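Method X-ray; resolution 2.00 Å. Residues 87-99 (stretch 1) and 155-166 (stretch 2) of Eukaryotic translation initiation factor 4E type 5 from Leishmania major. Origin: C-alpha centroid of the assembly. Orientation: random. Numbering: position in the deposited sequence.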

# COMPACT_ATOMS: atom_id res chain seq x y z
N PRO A 87 0.02 14.09 -2.93
CA PRO A 87 -0.70 13.16 -2.05
C PRO A 87 -1.94 12.60 -2.72
O PRO A 87 -2.72 13.36 -3.27
CB PRO A 87 -1.05 14.02 -0.83
CG PRO A 87 -0.02 15.12 -0.83
CD PRO A 87 0.20 15.41 -2.29
N PRO A 88 -2.06 11.27 -2.82
CA PRO A 88 -3.24 10.70 -3.50
C PRO A 88 -4.53 10.90 -2.70
O PRO A 88 -4.50 10.94 -1.48
CB PRO A 88 -2.89 9.23 -3.67
CG PRO A 88 -1.93 8.94 -2.57
CD PRO A 88 -1.18 10.22 -2.26
N SER A 89 -5.64 11.06 -3.41
CA SER A 89 -6.94 11.31 -2.81
C SER A 89 -7.97 10.28 -3.27
O SER A 89 -7.93 9.87 -4.43
CB SER A 89 -7.39 12.71 -3.21
OG SER A 89 -8.71 13.01 -2.81
N TYR A 90 -8.95 9.96 -2.39
CA TYR A 90 -10.10 9.06 -2.68
C TYR A 90 -10.93 9.59 -3.86
O TYR A 90 -11.55 8.84 -4.59
CB TYR A 90 -11.07 9.00 -1.48
CG TYR A 90 -10.64 8.18 -0.28
CD1 TYR A 90 -9.88 7.03 -0.44
CD2 TYR A 90 -11.04 8.53 1.00
CE1 TYR A 90 -9.53 6.25 0.65
CE2 TYR A 90 -10.66 7.77 2.10
CZ TYR A 90 -9.90 6.63 1.92
OH TYR A 90 -9.51 5.86 3.00
N GLU A 91 -11.01 10.91 -3.95
CA GLU A 91 -11.76 11.71 -4.92
C GLU A 91 -11.31 11.47 -6.35
O GLU A 91 -12.08 11.76 -7.25
CB GLU A 91 -11.57 13.20 -4.55
CG GLU A 91 -12.73 14.11 -4.89
CD GLU A 91 -12.51 15.55 -4.45
OE1 GLU A 91 -11.71 15.77 -3.52
OE2 GLU A 91 -13.16 16.45 -5.03
N ALA A 92 -10.09 10.97 -6.58
CA ALA A 92 -9.57 10.67 -7.91
C ALA A 92 -10.30 9.51 -8.57
O ALA A 92 -10.19 9.35 -9.79
CB ALA A 92 -8.09 10.34 -7.82
N TYR A 93 -11.03 8.68 -7.80
CA TYR A 93 -11.72 7.53 -8.37
C TYR A 93 -13.19 7.56 -8.02
O TYR A 93 -13.60 6.95 -7.04
CB TYR A 93 -11.11 6.19 -7.90
CG TYR A 93 -9.60 6.22 -7.84
CD1 TYR A 93 -8.84 6.23 -8.99
CD2 TYR A 93 -8.95 6.36 -6.63
CE1 TYR A 93 -7.46 6.30 -8.94
CE2 TYR A 93 -7.57 6.42 -6.55
CZ TYR A 93 -6.83 6.39 -7.72
OH TYR A 93 -5.46 6.52 -7.66
N PRO A 94 -14.01 8.26 -8.81
CA PRO A 94 -15.46 8.26 -8.52
C PRO A 94 -16.08 6.86 -8.66
O PRO A 94 -17.12 6.59 -8.06
CB PRO A 94 -16.04 9.25 -9.55
CG PRO A 94 -14.86 9.86 -10.26
CD PRO A 94 -13.68 8.99 -10.05
N ASN A 95 -15.44 5.99 -9.47
CA ASN A 95 -15.86 4.62 -9.78
C ASN A 95 -15.04 3.55 -9.05
O ASN A 95 -15.20 2.37 -9.34
CB ASN A 95 -15.67 4.38 -11.28
CG ASN A 95 -16.33 5.43 -12.15
OD1 ASN A 95 -15.70 6.03 -13.04
ND2 ASN A 95 -17.60 5.68 -11.88
N GLY A 96 -14.18 3.95 -8.13
CA GLY A 96 -13.25 3.03 -7.51
C GLY A 96 -13.63 2.48 -6.16
O GLY A 96 -14.67 2.83 -5.59
N SER A 97 -12.77 1.63 -5.62
CA SER A 97 -12.95 1.06 -4.29
C SER A 97 -11.59 0.55 -3.76
O SER A 97 -10.55 0.80 -4.39
CB SER A 97 -14.03 -0.02 -4.29
OG SER A 97 -13.70 -1.13 -5.11
N ARG A 98 -11.56 -0.11 -2.58
CA ARG A 98 -10.30 -0.54 -2.01
C ARG A 98 -10.31 -1.96 -1.46
O ARG A 98 -11.37 -2.52 -1.17
CB ARG A 98 -9.84 0.46 -0.94
CG ARG A 98 -10.70 0.46 0.29
CD ARG A 98 -10.44 1.66 1.18
NE ARG A 98 -11.42 1.73 2.26
CZ ARG A 98 -11.13 2.06 3.51
NH1 ARG A 98 -9.89 2.34 3.87
NH2 ARG A 98 -12.09 2.08 4.43
N ILE A 99 -9.10 -2.54 -1.35
CA ILE A 99 -8.90 -3.87 -0.77
C ILE A 99 -7.92 -3.72 0.38
O ILE A 99 -6.85 -3.14 0.20
CB ILE A 99 -8.41 -4.89 -1.84
CG1 ILE A 99 -9.51 -5.21 -2.86
CG2 ILE A 99 -7.89 -6.16 -1.19
CD1 ILE A 99 -9.00 -5.94 -4.06
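Stretch 2 155-166: VEVWLSDSTRSH

One carboxylate oxygen ties this contact together on the indole side of the sheet: Glu156 OE1 accepts a hydrogen bond from Arg98 NH1 across the stretches (3.0 Å, part of a salt bridge) and another from Trp158 NE1, two residues along its own strand (3.0 Å). An anionic oxygen suits this place, since it can serve a guanidinium and an indole N-H at once. Glu156 is extended (chi1 t, chi2 t), and its end comes nearer stretch 1.

Stretch 2 enters as a strand, 155-159, and runs antiparallel to residues 97-99, the start of a strand that continues later in the chain, with a crossing angle of 150° and a closest axis approach of 4.7 Å. Two hydrogen-bonded pairs flank one that is not. Ser97 N donates to Leu159 O (3.2 Å) and Leu159 N to Ser97 O (2.8 Å); Ile99 N donates to Val157 O (3.0 Å) and Val157 N to Ile99 O (2.9 Å). Between them Arg98 faces Trp158, their CA atoms 4.6 Å apart, and Arg98 CA makes a CA-H...O contact with Val157 O (3.2 Å).

Because side chains alternate along a strand, Arg98 and Trp158 share one face, while Ser97, Ile99, Val157 and Leu159 share the other. On the indole face, the broad Trp158 side chain reaches back to the segment before the strand, a loop interrupted by the 3-10 segment 90-92. Pro88 CB lies 3.8 Å from Trp158 CZ3, Tyr90 CE1 3.3 Å from Trp158 CZ2, and Tyr93 CE2 3.6 Å from Trp158 CE3. The Tyr90 ring and the six-membered indole ring are inclined at 44°, with centroids 4.9 Å apart. On the other face, branched aliphatic groups pack together: Ile99 CD1 is 4.1 Å from Leu159 CD1, and Ile99 CB is 4.5 Å from Val157 CB. Ser97 and Ser165 bring polarity here, and a water joins them through Ser97 OG (2.8 Å) and Ser165 OG (2.5 Å) while donating to Arg98 O (2.7 Å).

Before strand 97-99, a type I turn runs from Tyr93 to Gly96. Glycine fits its last position because Gly96 CA lies only 3.1 Å from Leu159 O, and a CB there would clash with that oxygen. Beyond strand 155-159, stretch 2 leaves the ladder but is held once more where Ser162 N, at the start of a 3-10 segment, donates to Asn95 O (2.9 Å). The small Ser162 side chain points toward stretch 1, bringing its CB within 3.3 Å of Ser97 OG.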

# COMPACT_ATOMS: atom_id res chain seq x y z
N VAL A 155 -1.85 -3.47 4.27
CA VAL A 155 -1.66 -2.97 2.92
C VAL A 155 -3.04 -2.58 2.38
O VAL A 155 -3.99 -3.37 2.47
CB VAL A 155 -0.95 -3.98 2.00
CG1 VAL A 155 -0.69 -3.36 0.62
CG2 VAL A 155 0.36 -4.46 2.62
N GLU A 156 -3.17 -1.36 1.91
CA GLU A 156 -4.42 -0.83 1.37
C GLU A 156 -4.20 -0.58 -0.12
O GLU A 156 -3.30 0.17 -0.49
CB GLU A 156 -4.79 0.47 2.09
CG GLU A 156 -6.00 1.21 1.52
CD GLU A 156 -6.34 2.50 2.25
OE1 GLU A 156 -7.51 2.94 2.18
OE2 GLU A 156 -5.43 3.08 2.89
N VAL A 157 -5.00 -1.21 -0.98
CA VAL A 157 -4.89 -1.06 -2.43
C VAL A 157 -6.08 -0.29 -2.97
O VAL A 157 -7.21 -0.70 -2.72
CB VAL A 157 -4.84 -2.46 -3.12
CG1 VAL A 157 -4.51 -2.31 -4.61
CG2 VAL A 157 -3.87 -3.42 -2.42
N TRP A 158 -5.87 0.80 -3.73
CA TRP A 158 -6.97 1.57 -4.32
C TRP A 158 -7.13 1.20 -5.77
O TRP A 158 -6.17 1.30 -6.54
CB TRP A 158 -6.76 3.09 -4.21
CG TRP A 158 -6.77 3.65 -2.81
CD1 TRP A 158 -7.00 2.98 -1.64
CD2 TRP A 158 -6.51 5.02 -2.44
NE1 TRP A 158 -6.90 3.85 -0.57
CE2 TRP A 158 -6.60 5.10 -1.04
CE3 TRP A 158 -6.22 6.18 -3.17
CZ2 TRP A 158 -6.36 6.29 -0.35
CZ3 TRP A 158 -6.04 7.37 -2.47
CH2 TRP A 158 -6.12 7.41 -1.08
N LEU A 159 -8.31 0.72 -6.15
CA LEU A 159 -8.60 0.34 -7.52
C LEU A 159 -9.37 1.48 -8.19
O LEU A 159 -10.28 2.03 -7.57
CB LEU A 159 -9.45 -0.94 -7.59
CG LEU A 159 -9.27 -2.05 -6.54
CD1 LEU A 159 -10.08 -3.22 -6.90
CD2 LEU A 159 -7.87 -2.53 -6.48
N SER A 160 -9.06 1.79 -9.44
CA SER A 160 -9.80 2.83 -10.17
C SER A 160 -11.17 2.33 -10.66
O SER A 160 -12.08 3.14 -10.88
CB SER A 160 -8.98 3.38 -11.32
OG SER A 160 -8.71 2.38 -12.29
N ASP A 161 -11.35 1.00 -10.77
CA ASP A 161 -12.62 0.41 -11.18
C ASP A 161 -13.08 -0.63 -10.15
O ASP A 161 -12.49 -1.70 -10.05
CB ASP A 161 -12.50 -0.20 -12.58
CG ASP A 161 -13.75 -0.85 -13.11
OD1 ASP A 161 -14.83 -0.69 -12.49
OD2 ASP A 161 -13.67 -1.53 -14.16
N SER A 162 -14.15 -0.32 -9.42
CA SER A 162 -14.72 -1.17 -8.39
C SER A 162 -15.29 -2.49 -8.92
O SER A 162 -15.39 -3.45 -8.15
CB SER A 162 -15.78 -0.42 -7.60
OG SER A 162 -16.93 -0.18 -8.39
N THR A 163 -15.64 -2.56 -10.20
CA THR A 163 -16.14 -3.80 -10.79
C THR A 163 -15.03 -4.86 -10.98
O THR A 163 -15.35 -6.00 -11.31
CB THR A 163 -16.92 -3.53 -12.08
OG1 THR A 163 -16.01 -3.05 -13.07
CG2 THR A 163 -18.07 -2.55 -11.88
N ARG A 164 -13.75 -4.50 -10.77
CA ARG A 164 -12.64 -5.46 -10.86
C ARG A 164 -12.23 -6.02 -9.47
O ARG A 164 -11.35 -6.87 -9.39
CB ARG A 164 -11.42 -4.83 -11.54
CG ARG A 164 -11.68 -4.33 -12.97
CD ARG A 164 -12.12 -5.44 -13.91
NE ARG A 164 -12.05 -5.04 -15.32
CZ ARG A 164 -13.11 -4.91 -16.12
NH1 ARG A 164 -14.33 -5.14 -15.65
NH2 ARG A 164 -12.95 -4.54 -17.38
N SER A 165 -12.85 -5.50 -8.39
CA SER A 165 -12.56 -5.83 -7.00
C SER A 165 -12.63 -7.33 -6.68
O SER A 165 -11.68 -7.86 -6.12
CB SER A 165 -13.47 -5.03 -6.08
OG SER A 165 -13.01 -5.06 -4.74
N HIS A 166 -13.74 -8.00 -7.02
CA HIS A 166 -13.89 -9.41 -6.72
C HIS A 166 -12.79 -10.26 -7.39
O HIS A 166 -12.20 -11.09 -6.72
CB HIS A 166 -15.29 -9.93 -7.04
CG HIS A 166 -15.50 -11.35 -6.62
ND1 HIS A 166 -15.39 -11.73 -5.28
CD2 HIS A 166 -15.80 -12.44 -7.36
CE1 HIS A 166 -15.64 -13.03 -5.26
NE2 HIS A 166 -15.89 -13.50 -6.49
O HOH W 1 -12.40 5.68 -10.87
O HOH W 2 -13.19 -3.09 -3.15